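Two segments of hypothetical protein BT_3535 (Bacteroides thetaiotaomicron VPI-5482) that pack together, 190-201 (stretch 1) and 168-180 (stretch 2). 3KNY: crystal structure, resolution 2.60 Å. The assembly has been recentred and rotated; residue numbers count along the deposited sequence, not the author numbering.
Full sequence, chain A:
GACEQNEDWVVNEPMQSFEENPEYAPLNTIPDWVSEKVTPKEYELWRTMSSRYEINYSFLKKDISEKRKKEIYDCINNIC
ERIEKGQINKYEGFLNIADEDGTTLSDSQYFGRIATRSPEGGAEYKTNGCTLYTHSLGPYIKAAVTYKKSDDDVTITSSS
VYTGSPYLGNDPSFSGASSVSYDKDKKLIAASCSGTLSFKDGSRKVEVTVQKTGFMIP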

# COMPACT_ATOMS: atom_id res chain seq x y z
N ALA A 190 -0.56 6.17 -6.33
CA ALA A 190 -0.28 6.67 -4.96
C ALA A 190 -1.57 7.16 -4.38
O ALA A 190 -2.22 7.98 -4.99
CB ALA A 190 0.70 7.84 -4.97
N ALA A 191 -1.94 6.65 -3.20
CA ALA A 191 -3.14 7.08 -2.49
C ALA A 191 -2.66 7.60 -1.13
O ALA A 191 -1.85 6.93 -0.46
CB ALA A 191 -4.14 5.90 -2.31
N SER A 192 -3.12 8.78 -0.73
CA SER A 192 -2.67 9.37 0.52
C SER A 192 -3.82 9.87 1.31
O SER A 192 -4.87 10.17 0.75
CB SER A 192 -1.75 10.56 0.26
OG SER A 192 -0.51 10.12 -0.24
N CYS A 193 -3.61 10.00 2.61
CA CYS A 193 -4.57 10.68 3.41
C CYS A 193 -3.87 11.62 4.36
O CYS A 193 -2.68 11.44 4.68
CB CYS A 193 -5.43 9.69 4.15
SG CYS A 193 -4.59 8.91 5.51
N SER A 194 -4.61 12.64 4.76
CA SER A 194 -4.16 13.59 5.73
C SER A 194 -5.41 14.14 6.42
O SER A 194 -6.14 14.91 5.84
CB SER A 194 -3.39 14.70 5.04
OG SER A 194 -2.94 15.63 6.01
N GLY A 195 -5.66 13.70 7.64
CA GLY A 195 -6.91 13.98 8.32
C GLY A 195 -6.94 13.42 9.75
O GLY A 195 -5.90 13.08 10.32
N THR A 196 -8.14 13.35 10.33
CA THR A 196 -8.31 12.93 11.69
C THR A 196 -9.24 11.74 11.74
O THR A 196 -10.33 11.77 11.18
CB THR A 196 -8.85 14.08 12.56
OG1 THR A 196 -7.86 15.10 12.58
CG2 THR A 196 -9.03 13.64 14.03
N LEU A 197 -8.78 10.68 12.38
CA LEU A 197 -9.60 9.49 12.63
C LEU A 197 -10.13 9.66 14.03
O LEU A 197 -9.36 9.96 14.93
CB LEU A 197 -8.77 8.22 12.54
CG LEU A 197 -9.38 6.86 12.91
CD1 LEU A 197 -10.52 6.46 11.92
CD2 LEU A 197 -8.25 5.78 13.00
N SER A 198 -11.44 9.52 14.20
CA SER A 198 -12.06 9.61 15.52
C SER A 198 -12.81 8.34 15.75
O SER A 198 -13.44 7.85 14.83
CB SER A 198 -13.07 10.76 15.61
OG SER A 198 -12.40 11.98 15.43
N PHE A 199 -12.73 7.80 16.97
CA PHE A 199 -13.51 6.63 17.35
C PHE A 199 -13.66 6.53 18.85
O PHE A 199 -12.94 7.14 19.64
CB PHE A 199 -12.93 5.34 16.76
CG PHE A 199 -11.55 4.96 17.27
CD1 PHE A 199 -11.40 4.15 18.37
CD2 PHE A 199 -10.43 5.36 16.60
CE1 PHE A 199 -10.14 3.79 18.82
CE2 PHE A 199 -9.15 5.01 17.06
CZ PHE A 199 -9.02 4.21 18.17
N LYS A 200 -14.66 5.76 19.24
CA LYS A 200 -14.90 5.46 20.65
C LYS A 200 -14.10 4.23 21.06
O LYS A 200 -14.09 3.22 20.35
CB LYS A 200 -16.39 5.19 20.89
CG LYS A 200 -17.34 6.37 20.64
CD LYS A 200 -17.20 7.47 21.71
CE LYS A 200 -17.98 7.15 23.00
NZ LYS A 200 -17.55 8.03 24.15
N ASP A 201 -13.42 4.34 22.19
CA ASP A 201 -12.85 3.20 22.92
C ASP A 201 -13.63 3.10 24.21
O ASP A 201 -13.11 3.41 25.27
CB ASP A 201 -11.38 3.47 23.23
CG ASP A 201 -10.74 2.35 24.02
OD1 ASP A 201 -11.25 1.21 24.01
OD2 ASP A 201 -9.70 2.64 24.65
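Stretch 2 168-180: LGNDPSFSGASSV

Stretch 2 runs antiparallel alongside stretch 1, and the two are joined edge to edge by main-chain hydrogen bonds. Both chains are extended, and both turn a corner at a glycine, Gly176 in stretch 2 and Gly195 in stretch 1, so that the pairing carries on round the bend. Before the corner, strand 173-175 lies against strand 196-201 with their axes 4.8 Å apart at closest approach and a crossing angle of 156°; after it, strand 177-180 runs along strand 190-194 at 4.6 Å, the two directions differing by 172°. Together the stretches bury 824 Å².

Phe174 covers the most surface. It pairs with Leu197 (CA to CA 4.6 Å), and both side chains lie on the same face of the sheet. With chi1 at 180° (t), the end of the Phe174 side chain comes nearer to stretch 1 and reaches the glycine corner, where its CZ lies 3.6 Å from CA of Gly195 and 4.0 Å from CB of Cys193. The absence of a side chain at Gly195 leaves room for this ring: an ideal CB there would be 2.5 Å from Phe174 CZ, a clash. At the same corner CA of Gly176 is 4.0 Å from CA of Gly195, and a CB on Gly176 would likewise collide with Gly195 CA.

Asn170, in the loop that leads into the first strand, holds the other end through both main chain and side chain. Its O accepts a hydrogen bond from N of Lys200 (2.8 Å), while its ND2 donates to O of Lys200 (2.7 Å), so the side-chain amide supplies the second hydrogen bond to the same residue. Lys200 buries the most area on stretch 1, although the end of its side chain leads away; its CB lies 3.7 Å from O of Gly169. Next to it, CB of Phe199 packs 3.3 Å from O of Asn170 and 4.0 Å from CB of Pro172.

Between these points the register is regular. Ser173 and Ser198 exchange hydrogen bonds, from Ser173 N to Ser198 O (2.9 Å) and from Ser198 N to Ser173 O (2.8 Å). Ser175 pairs with Thr196 in the same way, and beyond the corner Ala177 pairs with Ser194 and Ser179 with Ser192. The side chains of these four pairs share one face. On the face of Phe174 and Leu197, Val180 CG2 meets Ala191 CB at 4.2 Å.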

# COMPACT_ATOMS: atom_id res chain seq x y z
N LEU A 168 -17.31 -4.01 16.69
CA LEU A 168 -18.49 -3.15 16.85
C LEU A 168 -18.26 -2.24 18.06
O LEU A 168 -17.63 -2.66 19.04
CB LEU A 168 -19.74 -4.02 17.13
CG LEU A 168 -20.10 -5.18 16.18
CD1 LEU A 168 -21.32 -5.92 16.73
CD2 LEU A 168 -20.32 -4.68 14.74
N GLY A 169 -18.77 -1.02 18.01
CA GLY A 169 -18.65 -0.14 19.16
C GLY A 169 -17.65 0.98 18.99
O GLY A 169 -17.66 1.92 19.76
N ASN A 170 -16.80 0.89 17.97
CA ASN A 170 -15.87 1.97 17.70
C ASN A 170 -16.46 3.19 17.00
O ASN A 170 -16.01 4.30 17.25
CB ASN A 170 -14.68 1.43 16.92
CG ASN A 170 -13.81 0.51 17.77
OD1 ASN A 170 -13.25 -0.47 17.28
ND2 ASN A 170 -13.68 0.84 19.05
N ASP A 171 -17.45 3.02 16.13
CA ASP A 171 -17.96 4.14 15.30
C ASP A 171 -16.88 5.02 14.75
O ASP A 171 -16.85 6.23 15.01
CB ASP A 171 -18.87 5.07 16.08
CG ASP A 171 -20.19 4.50 16.31
OD1 ASP A 171 -20.41 3.30 15.99
OD2 ASP A 171 -21.00 5.30 16.83
N PRO A 172 -15.96 4.44 14.00
CA PRO A 172 -14.91 5.32 13.52
C PRO A 172 -15.42 6.28 12.44
O PRO A 172 -16.35 5.99 11.73
CB PRO A 172 -13.87 4.35 12.96
CG PRO A 172 -14.58 3.09 12.73
CD PRO A 172 -15.77 3.04 13.61
N SER A 173 -14.72 7.37 12.31
CA SER A 173 -15.09 8.50 11.52
C SER A 173 -13.80 9.13 10.98
O SER A 173 -12.83 9.30 11.73
CB SER A 173 -15.72 9.50 12.46
OG SER A 173 -16.56 10.32 11.74
N PHE A 174 -13.76 9.49 9.71
CA PHE A 174 -12.56 10.17 9.19
C PHE A 174 -12.98 11.47 8.58
O PHE A 174 -13.85 11.51 7.73
CB PHE A 174 -11.85 9.35 8.13
CG PHE A 174 -10.62 10.01 7.56
CD1 PHE A 174 -9.41 9.99 8.25
CD2 PHE A 174 -10.64 10.62 6.31
CE1 PHE A 174 -8.28 10.59 7.71
CE2 PHE A 174 -9.50 11.19 5.77
CZ PHE A 174 -8.32 11.18 6.47
N SER A 175 -12.35 12.54 9.04
CA SER A 175 -12.54 13.82 8.46
C SER A 175 -11.17 14.38 7.96
O SER A 175 -10.19 14.33 8.66
CB SER A 175 -13.17 14.70 9.51
OG SER A 175 -12.85 16.04 9.31
N GLY A 176 -11.11 14.88 6.72
CA GLY A 176 -9.90 15.54 6.22
C GLY A 176 -9.71 15.30 4.74
O GLY A 176 -10.68 15.10 4.03
N ALA A 177 -8.46 15.27 4.29
CA ALA A 177 -8.14 15.20 2.85
C ALA A 177 -7.56 13.83 2.44
O ALA A 177 -7.10 13.06 3.26
CB ALA A 177 -7.16 16.31 2.46
N SER A 178 -7.59 13.57 1.16
CA SER A 178 -6.98 12.39 0.59
C SER A 178 -6.65 12.74 -0.84
O SER A 178 -7.16 13.72 -1.38
CB SER A 178 -7.95 11.24 0.63
OG SER A 178 -9.10 11.59 -0.12
N SER A 179 -5.74 12.01 -1.45
CA SER A 179 -5.47 12.20 -2.87
C SER A 179 -5.11 10.90 -3.54
O SER A 179 -4.71 9.96 -2.89
CB SER A 179 -4.37 13.21 -3.08
OG SER A 179 -3.23 12.79 -2.40
N VAL A 180 -5.27 10.86 -4.85
CA VAL A 180 -4.91 9.71 -5.65
C VAL A 180 -4.36 10.20 -6.97
O VAL A 180 -4.86 11.15 -7.56
CB VAL A 180 -6.08 8.78 -5.91
CG1 VAL A 180 -5.61 7.57 -6.69
CG2 VAL A 180 -6.67 8.31 -4.59